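Local atomic coordinates of hypothetical protein (Chromobacterium violaceum, PDB entry 2O3I), a protein that is of unknown function but belongs to the S-Me-THD-like (DUF917) family, whose N-terminal and C-terminal domains it combines in one chain. Residues P12-A17 with S30-A35; C18-G23 with L230-A235; V65-A70 with N75-P80; L112-A117 with R223-R228; I320-E325 with F332-L337. The protein carries 2 engineered substitutions. One frame throughout, in Å; residues are numbered along the deposited sequence.

Contact 1 (P12-A17 with S30-A35); sequences PLLQGA and SARHLA
Leu-14 and Ala-31 supply the apolar part of this helix-helix contact. Their CA atoms are the nearest pair across the two segments, at 6.9 Å, and the short axes run almost antiparallel, at 163°, with a closest approach of 10.4 Å. Leu-14 sets off toward the other helix and buries more surface here than any other residue. Its CD2 lies 4.0 Å from Ala-31 CB and equally far, 4.0 Å, from Arg-32 CG, so one methyl branch rests against both a bare methyl group and the CG methylene of the arginine. With chi1 at 60°, CG is wedged between backbone N and carbonyl carbon, a less common leucine choice, and the leucine and arginine side chains cross at about a right angle. The other branch of Leu-14, CD1, comes within 4.0 Å of Arg-32 NE.

Polar groups lie beside this packing. Arg-32 is extended from CG to NE and passes Leu-14; its NH2 forms a salt bridge with Glu-11 of helix 10-19 and a hydrogen bond with Gln-329, from a distant part of the chain. The amide end of Gln-15 lies close by. The aliphatic part of the arginine thus covers leucine while its charge is paired.

Helix 111-124 adjoins both segments, touching Ala-17 through Phe-114 and Leu-34 through Leu-112, while helix 225-237 packs on Pro-12 and Leu-13.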
# COMPACT_ATOMS: atom_id res chain seq x y z
N PRO A 12 -3.14 -3.58 36.05
CA PRO A 12 -1.84 -3.11 36.52
C PRO A 12 -0.78 -3.22 35.43
O PRO A 12 0.16 -2.42 35.37
CB PRO A 12 -1.54 -4.03 37.71
CG PRO A 12 -2.29 -5.28 37.39
CD PRO A 12 -3.60 -4.75 36.84
N LEU A 13 -0.94 -4.21 34.56
CA LEU A 13 -0.01 -4.45 33.46
C LEU A 13 0.02 -3.28 32.49
O LEU A 13 1.09 -2.84 32.06
CB LEU A 13 -0.42 -5.72 32.71
CG LEU A 13 0.35 -6.09 31.44
CD1 LEU A 13 1.84 -6.21 31.73
CD2 LEU A 13 -0.20 -7.39 30.89
N LEU A 14 -1.15 -2.77 32.14
CA LEU A 14 -1.21 -1.67 31.21
C LEU A 14 -0.70 -0.39 31.86
O LEU A 14 -0.09 0.43 31.19
CB LEU A 14 -2.65 -1.50 30.69
CG LEU A 14 -3.79 -1.21 31.65
CD1 LEU A 14 -3.97 0.31 31.80
CD2 LEU A 14 -5.07 -1.85 31.09
N GLN A 15 -0.93 -0.25 33.16
CA GLN A 15 -0.47 0.93 33.89
C GLN A 15 1.05 1.01 33.86
O GLN A 15 1.63 2.05 33.53
CB GLN A 15 -0.92 0.89 35.35
CG GLN A 15 -2.41 1.05 35.57
CD GLN A 15 -2.73 2.19 36.52
OE1 GLN A 15 -3.78 2.20 37.17
NE2 GLN A 15 -1.84 3.17 36.59
N GLY A 16 1.68 -0.10 34.23
CA GLY A 16 3.13 -0.16 34.26
C GLY A 16 3.71 0.02 32.87
O GLY A 16 4.68 0.75 32.69
N ALA A 17 3.10 -0.64 31.89
CA ALA A 17 3.54 -0.57 30.50
C ALA A 17 3.43 0.84 29.95
O ALA A 17 4.24 1.26 29.11
CB ALA A 17 2.73 -1.55 29.63
N SER A 30 -7.84 2.75 25.37
CA SER A 30 -8.12 1.65 24.45
C SER A 30 -7.67 0.32 25.04
O SER A 30 -8.23 -0.72 24.73
CB SER A 30 -7.43 1.89 23.09
OG SER A 30 -6.03 1.70 23.17
N ALA A 31 -6.65 0.36 25.90
CA ALA A 31 -6.17 -0.87 26.53
C ALA A 31 -7.23 -1.38 27.51
O ALA A 31 -7.47 -2.58 27.59
CB ALA A 31 -4.86 -0.62 27.26
N ARG A 32 -7.86 -0.46 28.23
CA ARG A 32 -8.89 -0.80 29.20
C ARG A 32 -10.16 -1.28 28.50
O ARG A 32 -10.84 -2.17 28.98
CB ARG A 32 -9.20 0.40 30.11
CG ARG A 32 -8.19 0.57 31.26
CD ARG A 32 -8.33 1.90 31.99
NE ARG A 32 -7.38 2.01 33.10
CZ ARG A 32 -7.04 3.16 33.69
NH1 ARG A 32 -7.58 4.30 33.29
NH2 ARG A 32 -6.15 3.17 34.68
N HIS A 33 -10.45 -0.67 27.36
CA HIS A 33 -11.62 -1.06 26.58
C HIS A 33 -11.52 -2.53 26.18
O HIS A 33 -12.52 -3.25 26.20
CB HIS A 33 -11.72 -0.20 25.32
CG HIS A 33 -12.31 1.15 25.56
ND1 HIS A 33 -12.18 2.18 24.65
CD2 HIS A 33 -13.03 1.65 26.59
CE1 HIS A 33 -12.80 3.25 25.12
NE2 HIS A 33 -13.32 2.95 26.29
N LEU A 34 -10.32 -2.95 25.81
CA LEU A 34 -10.10 -4.33 25.39
C LEU A 34 -10.09 -5.30 26.57
O LEU A 34 -10.67 -6.39 26.50
CB LEU A 34 -8.79 -4.44 24.62
CG LEU A 34 -8.74 -3.87 23.20
CD1 LEU A 34 -7.32 -3.92 22.67
CD2 LEU A 34 -9.67 -4.68 22.29
N ALA A 35 -9.42 -4.90 27.65
CA ALA A 35 -9.32 -5.73 28.84
C ALA A 35 -10.67 -5.94 29.54
O ALA A 35 -10.90 -6.98 30.16
CB ALA A 35 -8.32 -5.12 29.82

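Contact 2 (C18-G23 with L230-A235); sequences CFFGSG and LKLGRA
Leu-232 places a single methyl group against two consecutive aromatic residues, Phe-19 and Phe-20, and this methyl carries the shortest approaches of the contact. Its CD2 lies 3.6 Å from Phe-19 CD2 and also 3.6 Å from Phe-20 CE2. Both rings receive the methyl obliquely.

The aromatic side chains reach this common point by different rotations. Phe-19 swings its ring away from its own backbone nitrogen (chi1 -176°), whereas Phe-20 takes the alternative with CG opposite the carbonyl carbon (chi1 -72°). These two torsions bring both rings to the same target, Leu-232 CD2. Leu-232 in turn holds CG opposite its backbone nitrogen, carrying CD2 out from helix 225-237. It crosses Phe-19 at about a right angle and Phe-20 more obliquely, and its CB remains 4.1 Å from Phe-20 CE2.

Met-247 of helix 244-255 touches both Phe-19 and Leu-232, and Leu-358 touches both rings. Arg-228 makes a cation-pi contact with Phe-20.

The backbone leaves helix 10-19 here through a type I turn from Phe-19 to Ser-22, which has positive phi; Gly-21 N bonds to Cys-18 O at 3.0 Å. At this helix C-terminus the last helical residue, Phe-19, and the first beyond it, Phe-20, pack on the side of helix 225-237, joining the N-terminal and C-terminal family regions in a buried hydrophobic core.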
# COMPACT_ATOMS: atom_id res chain seq x y z
N CYS A 18 2.42 1.57 30.41
CA CYS A 18 2.20 2.95 29.99
C CYS A 18 3.39 3.79 30.44
O CYS A 18 3.93 4.59 29.66
CB CYS A 18 0.90 3.50 30.60
SG CYS A 18 0.54 5.26 30.21
N PHE A 19 3.81 3.62 31.69
CA PHE A 19 4.95 4.36 32.19
C PHE A 19 6.23 3.99 31.43
O PHE A 19 7.07 4.84 31.17
CB PHE A 19 5.15 4.11 33.70
CG PHE A 19 6.25 4.93 34.31
CD1 PHE A 19 6.08 6.29 34.53
CD2 PHE A 19 7.49 4.36 34.59
CE1 PHE A 19 7.13 7.07 35.03
CE2 PHE A 19 8.54 5.12 35.09
CZ PHE A 19 8.36 6.48 35.31
N PHE A 20 6.38 2.71 31.06
CA PHE A 20 7.56 2.29 30.32
C PHE A 20 7.40 2.57 28.82
O PHE A 20 8.29 2.25 28.03
CB PHE A 20 7.83 0.78 30.53
CG PHE A 20 8.35 0.44 31.91
CD1 PHE A 20 9.54 0.99 32.38
CD2 PHE A 20 7.64 -0.42 32.75
CE1 PHE A 20 10.02 0.69 33.66
CE2 PHE A 20 8.10 -0.72 34.03
CZ PHE A 20 9.30 -0.16 34.49
N GLY A 21 6.29 3.19 28.44
CA GLY A 21 6.05 3.49 27.04
C GLY A 21 6.66 4.79 26.54
O GLY A 21 6.53 5.12 25.36
N SER A 22 7.32 5.53 27.43
CA SER A 22 7.94 6.81 27.09
C SER A 22 6.95 7.75 26.38
O SER A 22 7.29 8.37 25.37
CB SER A 22 9.17 6.57 26.21
OG SER A 22 9.89 7.78 25.99
N GLY A 23 5.74 7.83 26.91
CA GLY A 23 4.73 8.70 26.34
C GLY A 23 3.87 8.11 25.24
O GLY A 23 2.77 8.60 24.98
N LEU A 230 4.24 -5.33 34.87
CA LEU A 230 3.23 -5.82 35.80
C LEU A 230 3.57 -5.50 37.25
O LEU A 230 2.70 -5.14 38.04
CB LEU A 230 3.05 -7.33 35.62
CG LEU A 230 2.07 -8.02 36.59
CD1 LEU A 230 0.65 -7.49 36.37
CD2 LEU A 230 2.13 -9.53 36.38
N LYS A 231 4.85 -5.64 37.61
CA LYS A 231 5.26 -5.37 38.98
C LYS A 231 5.08 -3.89 39.33
O LYS A 231 4.62 -3.55 40.43
CB LYS A 231 6.72 -5.79 39.19
CG LYS A 231 7.20 -5.60 40.63
CD LYS A 231 8.57 -6.23 40.85
CE LYS A 231 9.06 -5.96 42.27
NZ LYS A 231 10.46 -6.45 42.44
N LEU A 232 5.42 -3.01 38.39
CA LEU A 232 5.27 -1.57 38.64
C LEU A 232 3.79 -1.21 38.71
O LEU A 232 3.36 -0.43 39.57
CB LEU A 232 5.94 -0.76 37.53
CG LEU A 232 5.58 0.73 37.46
CD1 LEU A 232 5.98 1.42 38.75
CD2 LEU A 232 6.28 1.39 36.27
N GLY A 233 3.01 -1.79 37.80
CA GLY A 233 1.59 -1.53 37.75
C GLY A 233 0.90 -1.90 39.05
O GLY A 233 0.03 -1.18 39.53
N ARG A 234 1.27 -3.05 39.60
CA ARG A 234 0.69 -3.50 40.85
C ARG A 234 0.97 -2.49 41.96
O ARG A 234 0.09 -2.17 42.75
CB ARG A 234 1.26 -4.88 41.23
CG ARG A 234 0.60 -6.03 40.47
CD ARG A 234 1.28 -7.37 40.72
NE ARG A 234 0.52 -8.46 40.13
CZ ARG A 234 0.92 -9.73 40.08
NH1 ARG A 234 2.08 -10.08 40.60
NH2 ARG A 234 0.14 -10.64 39.53
N ALA A 235 2.19 -1.97 42.00
CA ALA A 235 2.56 -1.00 43.02
C ALA A 235 1.77 0.30 42.81
O ALA A 235 1.40 0.97 43.77
CB ALA A 235 4.05 -0.73 42.97

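Contact 3 (V65-A70 with N75-P80); sequences VAYMGA and NQVQWP
Tyr-67 and Pro-80 bring the two backbones nearest, with CA atoms 8.3 Å apart, too far for the main chains to pair. Segment 65-70 is extended through Gly-69, the end of strand 61-69, and Ala-70 stands at the N-cap of the short helix 71-74. Segment 75-80 has no regular structure; Pro-80 occupies the N-cap of helix 81-96. The tyrosine bridges the gap.

The tyrosine side chain sets off toward the loop and meets Val-77 from the opposite direction. Tyr-67 CZ lies 3.8 Å from Val-77 CG1, while its CE1 packs 4.2 Å from Pro-80 CB. Both partners approach the ring obliquely. The first torsion of the tyrosine, -106°, is well off the usual staggered values and suggests some strain in reaching this position.

Strand 61-69, helix 81-96 and the parallel neighbouring strand 101-105 form a beta-alpha-beta crossover, and segment 75-80 belongs to its first connection. Tyr-67 therefore packs the incoming strand against the loop leading into the crossover helix. Tyr-67 OH is hydrogen-bonded to Glu-161 and lies 3.3 Å from Trp-79 O. Pro-83 of helix 81-96 and Val-116 of helix 111-124 also touch the tyrosine.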
# COMPACT_ATOMS: atom_id res chain seq x y z
N VAL A 65 2.76 -9.27 17.12
CA VAL A 65 1.37 -8.92 16.82
C VAL A 65 1.00 -7.62 17.51
O VAL A 65 1.48 -7.33 18.59
CB VAL A 65 0.38 -10.05 17.25
CG1 VAL A 65 0.32 -10.18 18.78
CG2 VAL A 65 -1.00 -9.74 16.70
N ALA A 66 0.14 -6.83 16.87
CA ALA A 66 -0.27 -5.56 17.44
C ALA A 66 -1.40 -4.87 16.68
O ALA A 66 -1.94 -5.39 15.70
CB ALA A 66 0.93 -4.61 17.52
N TYR A 67 -1.75 -3.69 17.16
CA TYR A 67 -2.75 -2.85 16.53
C TYR A 67 -1.93 -1.71 15.94
O TYR A 67 -0.91 -1.31 16.50
CB TYR A 67 -3.74 -2.31 17.57
CG TYR A 67 -5.10 -2.96 17.53
CD1 TYR A 67 -5.69 -3.45 18.70
CD2 TYR A 67 -5.82 -3.07 16.34
CE1 TYR A 67 -6.95 -4.02 18.69
CE2 TYR A 67 -7.09 -3.64 16.32
CZ TYR A 67 -7.65 -4.12 17.50
OH TYR A 67 -8.91 -4.68 17.49
N MSE A 68 -2.36 -1.21 14.79
CA MSE A 68 -1.65 -0.13 14.10
C MSE A 68 -2.70 0.83 13.52
O MSE A 68 -3.80 0.42 13.13
CB MSE A 68 -0.77 -0.72 12.99
CG MSE A 68 0.02 0.28 12.16
SE MSE A 68 0.93 -0.55 10.64
CE MSE A 68 2.75 -0.03 11.03
N GLY A 69 -2.36 2.12 13.47
CA GLY A 69 -3.29 3.09 12.92
C GLY A 69 -3.64 4.25 13.83
O GLY A 69 -2.95 4.50 14.83
N ALA A 70 -4.72 4.94 13.49
CA ALA A 70 -5.20 6.10 14.25
C ALA A 70 -5.82 5.72 15.60
O ALA A 70 -6.72 4.88 15.66
CB ALA A 70 -6.22 6.86 13.41
N ASN A 75 -9.57 3.48 19.85
CA ASN A 75 -10.25 3.73 21.12
C ASN A 75 -11.69 3.22 21.10
O ASN A 75 -12.37 3.26 22.12
CB ASN A 75 -10.27 5.23 21.46
CG ASN A 75 -8.96 5.71 22.07
OD1 ASN A 75 -8.45 5.13 23.02
ND2 ASN A 75 -8.43 6.80 21.52
N GLN A 76 -12.15 2.74 19.95
CA GLN A 76 -13.52 2.26 19.83
C GLN A 76 -13.63 0.74 19.84
O GLN A 76 -14.71 0.18 19.99
CB GLN A 76 -14.14 2.79 18.53
CG GLN A 76 -14.15 4.31 18.43
CD GLN A 76 -14.68 4.79 17.09
OE1 GLN A 76 -15.78 4.40 16.67
NE2 GLN A 76 -13.91 5.64 16.41
N VAL A 77 -12.49 0.07 19.69
CA VAL A 77 -12.45 -1.38 19.67
C VAL A 77 -12.80 -2.00 21.02
O VAL A 77 -12.42 -1.48 22.07
CB VAL A 77 -11.06 -1.87 19.23
CG1 VAL A 77 -11.03 -3.38 19.18
CG2 VAL A 77 -10.73 -1.29 17.86
N GLN A 78 -13.52 -3.12 20.98
CA GLN A 78 -13.94 -3.85 22.17
C GLN A 78 -13.23 -5.21 22.21
O GLN A 78 -12.85 -5.69 23.27
CB GLN A 78 -15.45 -4.08 22.17
CG GLN A 78 -16.29 -2.84 22.41
CD GLN A 78 -16.08 -2.26 23.80
OE1 GLN A 78 -15.15 -1.49 24.02
NE2 GLN A 78 -16.94 -2.66 24.74
N TRP A 79 -13.09 -5.83 21.04
CA TRP A 79 -12.41 -7.12 20.92
C TRP A 79 -11.31 -6.98 19.87
O TRP A 79 -11.46 -6.24 18.90
CB TRP A 79 -13.41 -8.22 20.50
CG TRP A 79 -14.71 -8.15 21.26
CD1 TRP A 79 -15.75 -7.29 21.03
CD2 TRP A 79 -15.08 -8.94 22.39
NE1 TRP A 79 -16.74 -7.50 21.94
CE2 TRP A 79 -16.36 -8.50 22.79
CE3 TRP A 79 -14.46 -9.97 23.10
CZ2 TRP A 79 -17.04 -9.06 23.88
CZ3 TRP A 79 -15.13 -10.53 24.18
CH2 TRP A 79 -16.41 -10.07 24.56
N PRO A 80 -10.17 -7.66 20.05
CA PRO A 80 -9.07 -7.56 19.09
C PRO A 80 -9.21 -8.45 17.85
O PRO A 80 -8.34 -9.27 17.57
CB PRO A 80 -7.87 -7.96 19.93
CG PRO A 80 -8.43 -9.03 20.80
CD PRO A 80 -9.78 -8.47 21.22

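Contact 4 (L112-A117 with R223-R228); sequences LGFVVA and RGTLSR
A CH-pi contact joins Phe-114, on helix 111-124, to Leu-226 in the first turn of helix 225-237, where Gly-224 holds the N-cap. The CA of Leu-226 sits over one face of the phenylalanine ring, 3.9 Å from its centroid and 19° off the ring normal, displaced somewhat toward the rim. Contact by a backbone carbon brings the ring close to the helix itself, and the CA atoms of the two residues are 6.8 Å apart.

The leucine side chain then follows the ring back toward helix 111-124. Phe-114 CE1 meets Leu-226 CB at 3.7 Å, and CD1 meets CD1 of the leucine at 3.6 Å, the two side chains sliding past each other in opposite directions. The leucine can lie along the ring because its CG is opposite the backbone nitrogen (chi1 -168°).

Thr-225 touches a different part of the phenylalanine. Its OG1 lies near the ring plane at the edge, 3.4 Å from Phe-114 CZ, where ring hydrogens carry a slight positive charge. That hydroxyl is also hydrogen-bonded to Asp-132, so its polarity is satisfied beside an apolar group.

Ala-17 and Leu-13 of helix 10-19 extend the packing, touching Phe-114 and Leu-226 respectively. Such an aromatic ring laid flat on a helix's first turn is a hydrophobic helix-helix contact, here between the N-terminal and C-terminal family regions.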
# COMPACT_ATOMS: atom_id res chain seq x y z
N LEU A 112 -1.09 -0.73 25.20
CA LEU A 112 -1.75 -1.63 24.26
C LEU A 112 -0.97 -2.89 23.92
O LEU A 112 -1.53 -3.99 23.86
CB LEU A 112 -2.03 -0.92 22.94
CG LEU A 112 -3.40 -0.31 22.66
CD1 LEU A 112 -3.38 0.15 21.20
CD2 LEU A 112 -4.52 -1.34 22.89
N GLY A 113 0.32 -2.70 23.66
CA GLY A 113 1.21 -3.78 23.28
C GLY A 113 1.07 -5.11 23.99
O GLY A 113 0.79 -6.13 23.34
N PHE A 114 1.28 -5.12 25.30
CA PHE A 114 1.19 -6.36 26.04
C PHE A 114 -0.25 -6.88 26.09
O PHE A 114 -0.47 -8.08 25.97
CB PHE A 114 1.78 -6.17 27.44
CG PHE A 114 3.26 -5.88 27.45
CD1 PHE A 114 4.16 -6.80 26.92
CD2 PHE A 114 3.75 -4.70 27.99
CE1 PHE A 114 5.55 -6.53 26.92
CE2 PHE A 114 5.13 -4.42 28.00
CZ PHE A 114 6.03 -5.34 27.46
N VAL A 115 -1.21 -5.97 26.23
CA VAL A 115 -2.62 -6.35 26.30
C VAL A 115 -3.05 -7.08 25.03
O VAL A 115 -3.58 -8.19 25.10
CB VAL A 115 -3.51 -5.09 26.51
CG1 VAL A 115 -4.99 -5.47 26.54
CG2 VAL A 115 -3.13 -4.40 27.82
N VAL A 116 -2.81 -6.47 23.87
CA VAL A 116 -3.17 -7.07 22.60
C VAL A 116 -2.53 -8.46 22.46
O VAL A 116 -3.21 -9.44 22.18
CB VAL A 116 -2.75 -6.15 21.41
CG1 VAL A 116 -2.87 -6.89 20.07
CG2 VAL A 116 -3.65 -4.90 21.38
N ALA A 117 -1.23 -8.55 22.67
CA ALA A 117 -0.54 -9.83 22.57
C ALA A 117 -1.17 -10.86 23.50
O ALA A 117 -1.37 -12.02 23.11
CB ALA A 117 0.95 -9.66 22.90
N ARG A 223 14.68 -8.19 27.58
CA ARG A 223 13.77 -9.13 28.21
C ARG A 223 13.16 -8.80 29.56
O ARG A 223 13.62 -7.90 30.27
CB ARG A 223 14.48 -10.48 28.30
CG ARG A 223 15.16 -10.83 27.00
CD ARG A 223 15.96 -12.10 27.09
NE ARG A 223 16.50 -12.46 25.78
CZ ARG A 223 17.18 -13.57 25.53
NH1 ARG A 223 17.42 -14.44 26.51
NH2 ARG A 223 17.62 -13.81 24.30
N GLY A 224 12.11 -9.55 29.91
CA GLY A 224 11.42 -9.36 31.17
C GLY A 224 10.65 -8.06 31.23
O GLY A 224 10.30 -7.58 32.30
N THR A 225 10.37 -7.49 30.06
CA THR A 225 9.65 -6.22 29.97
C THR A 225 8.18 -6.32 30.35
O THR A 225 7.60 -5.36 30.86
CB THR A 225 9.75 -5.65 28.56
OG1 THR A 225 9.18 -6.57 27.62
CG2 THR A 225 11.21 -5.40 28.20
N LEU A 226 7.57 -7.48 30.11
CA LEU A 226 6.17 -7.63 30.47
C LEU A 226 6.05 -7.75 31.99
O LEU A 226 5.24 -7.05 32.61
CB LEU A 226 5.56 -8.85 29.76
CG LEU A 226 4.03 -8.96 29.81
CD1 LEU A 226 3.55 -9.83 28.67
CD2 LEU A 226 3.58 -9.52 31.16
N SER A 227 6.86 -8.62 32.59
CA SER A 227 6.80 -8.80 34.04
C SER A 227 7.15 -7.54 34.85
O SER A 227 6.50 -7.24 35.86
CB SER A 227 7.68 -9.98 34.47
OG SER A 227 8.95 -9.93 33.86
N ARG A 228 8.15 -6.78 34.41
CA ARG A 228 8.49 -5.57 35.14
C ARG A 228 7.34 -4.55 34.99
O ARG A 228 7.08 -3.76 35.89
CB ARG A 228 9.80 -4.97 34.64
CG ARG A 228 9.72 -4.39 33.26
CD ARG A 228 10.80 -3.35 33.02
NE ARG A 228 10.43 -2.59 31.84
CZ ARG A 228 11.28 -1.93 31.06
NH1 ARG A 228 12.57 -1.92 31.35
NH2 ARG A 228 10.82 -1.29 29.99

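Contact 5 (I320-E325 with F332-L337); sequences ISYFVE and FSNGDL
Tyr-322, on strand 319-324 of the antiparallel sheet, packs against a short, weakly bonded helical turn opened by a capping box, in which Ser-333 is the N-cap and Asp-336 its partner. The tyrosine points toward the turn, and Leu-337 places CD1 over one ring face in a CH-pi contact, 3.9 Å from the centroid and 29° off the normal. The amide of Asn-334 comes in at the ring edge, its plane turned 71° from that of the ring. A second apolar pair lies farther along the strand: Val-324 CG2 meets Phe-332 CE2 at 3.6 Å, the valine crossing the phenylalanine at about a right angle. Phe-332 can reach it because its CG stands opposite the carbonyl carbon (chi1 -66°), turning the ring toward the strand.

Two waters bridge main chains that stand too far apart to pair. One accepts from Tyr-322 N and donates to Phe-332 O; the other donates to Tyr-322 O and accepts from Phe-332 N. The backbone N and O of both residues thus each have a water partner, much as in a strand pair opened by water.

Around the contact, Val-295 of strand 292-297 and Val-284 of strand 283-287 touch Tyr-322, and Asp-336 OD1 also bonds to Met-28 N, linking the cap to the N-terminal region. Within the box, Asp-336 N bonds to Ser-333 OG at 3.0 Å, and the reciprocal bond from Ser-333 N to Asp-336 OD1 is weak, at 3.4 Å. Additionally, Ser-333 OG donates to Asp-336 OD1 at 2.6 Å, meeting that oxygen from above the carboxylate plane.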
# COMPACT_ATOMS: atom_id res chain seq x y z
N ILE A 320 11.19 9.03 28.31
CA ILE A 320 10.77 10.26 28.96
C ILE A 320 9.35 9.97 29.38
O ILE A 320 8.50 9.67 28.54
CB ILE A 320 10.83 11.44 27.97
CG1 ILE A 320 12.29 11.73 27.64
CG2 ILE A 320 10.15 12.67 28.56
CD1 ILE A 320 12.49 12.60 26.40
N SER A 321 9.09 10.03 30.69
CA SER A 321 7.76 9.73 31.19
C SER A 321 7.28 10.69 32.27
O SER A 321 8.06 11.19 33.07
CB SER A 321 7.71 8.30 31.75
OG SER A 321 7.97 7.36 30.74
N TYR A 322 5.97 10.91 32.29
CA TYR A 322 5.36 11.80 33.26
C TYR A 322 4.97 11.04 34.52
O TYR A 322 4.79 9.82 34.50
CB TYR A 322 4.09 12.43 32.68
CG TYR A 322 4.22 13.01 31.29
CD1 TYR A 322 5.06 14.09 31.03
CD2 TYR A 322 3.50 12.45 30.23
CE1 TYR A 322 5.18 14.61 29.75
CE2 TYR A 322 3.62 12.96 28.94
CZ TYR A 322 4.46 14.04 28.71
OH TYR A 322 4.60 14.52 27.43
N PHE A 323 4.88 11.79 35.61
CA PHE A 323 4.41 11.25 36.87
C PHE A 323 3.59 12.34 37.53
O PHE A 323 4.11 13.39 37.91
CB PHE A 323 5.54 10.80 37.80
CG PHE A 323 5.02 10.11 39.04
CD1 PHE A 323 4.55 10.84 40.13
CD2 PHE A 323 4.87 8.72 39.05
CE1 PHE A 323 3.92 10.21 41.21
CE2 PHE A 323 4.24 8.07 40.14
CZ PHE A 323 3.77 8.82 41.21
N VAL A 324 2.29 12.09 37.63
CA VAL A 324 1.39 13.04 38.24
C VAL A 324 1.20 12.65 39.71
O VAL A 324 0.58 11.63 40.02
CB VAL A 324 0.04 13.05 37.51
CG1 VAL A 324 -0.80 14.24 37.97
CG2 VAL A 324 0.28 13.12 36.00
N GLU A 325 1.74 13.46 40.60
CA GLU A 325 1.64 13.21 42.02
C GLU A 325 0.22 13.43 42.54
O GLU A 325 -0.61 14.04 41.86
CB GLU A 325 2.62 14.11 42.78
CG GLU A 325 4.08 13.84 42.44
CD GLU A 325 5.05 14.67 43.27
OE1 GLU A 325 6.25 14.33 43.29
OE2 GLU A 325 4.60 15.66 43.88
N PHE A 332 0.60 8.55 32.47
CA PHE A 332 -0.17 8.88 31.28
C PHE A 332 0.69 8.85 30.02
O PHE A 332 1.87 9.20 30.05
CB PHE A 332 -0.73 10.30 31.40
CG PHE A 332 -1.74 10.49 32.48
CD1 PHE A 332 -3.10 10.48 32.18
CD2 PHE A 332 -1.34 10.73 33.79
CE1 PHE A 332 -4.06 10.70 33.17
CE2 PHE A 332 -2.28 10.96 34.79
CZ PHE A 332 -3.65 10.95 34.48
N SER A 333 0.07 8.44 28.92
CA SER A 333 0.75 8.47 27.63
C SER A 333 0.32 9.84 27.12
O SER A 333 -0.64 10.42 27.64
CB SER A 333 0.21 7.39 26.69
OG SER A 333 -1.10 7.72 26.25
N ASN A 334 1.01 10.37 26.12
CA ASN A 334 0.63 11.68 25.59
C ASN A 334 -0.84 11.68 25.18
O ASN A 334 -1.54 12.68 25.39
CB ASN A 334 1.52 12.02 24.40
CG ASN A 334 2.95 12.30 24.82
OD1 ASN A 334 3.90 11.76 24.24
ND2 ASN A 334 3.11 13.15 25.83
N GLY A 335 -1.31 10.58 24.62
CA GLY A 335 -2.71 10.51 24.24
C GLY A 335 -3.60 10.58 25.47
O GLY A 335 -4.65 11.24 25.45
N ASP A 336 -3.19 9.91 26.55
CA ASP A 336 -3.98 9.90 27.77
C ASP A 336 -4.08 11.27 28.46
O ASP A 336 -5.05 11.54 29.15
CB ASP A 336 -3.42 8.87 28.76
CG ASP A 336 -3.69 7.44 28.32
OD1 ASP A 336 -2.71 6.70 28.08
OD2 ASP A 336 -4.87 7.06 28.21
N LEU A 337 -3.07 12.12 28.27
CA LEU A 337 -3.09 13.45 28.89
C LEU A 337 -4.16 14.36 28.30
O LEU A 337 -4.69 15.21 28.99
CB LEU A 337 -1.73 14.14 28.77
CG LEU A 337 -0.62 13.74 29.75
CD1 LEU A 337 0.59 14.63 29.51
CD2 LEU A 337 -1.09 13.88 31.19
O HOH W 1 4.54 9.55 29.72
O HOH W 2 3.55 8.35 32.61

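Helix 10-19 runs through contacts 1 and 2, whose centres lie 10 Å apart, while helix 225-237 serves contacts 2 and 4, also 10 Å apart by centres. Along the chain contacts 1 and 2 alternate their segments, and contacts 3 and 4 are both nested within the loop that contact 2 closes. Contact 3 lies at the edge of this group, on the mixed sheet, and touches contact 4 through Val-116. Contact 5 comes last, in the antiparallel sheet, yet reaches contact 2 through Phe-19 O with Ser-321 OG and Gly-23 O with Asn-334 N. Contacts 2 and 4 both join the N-terminal and C-terminal family regions, consistent with their packing as one body.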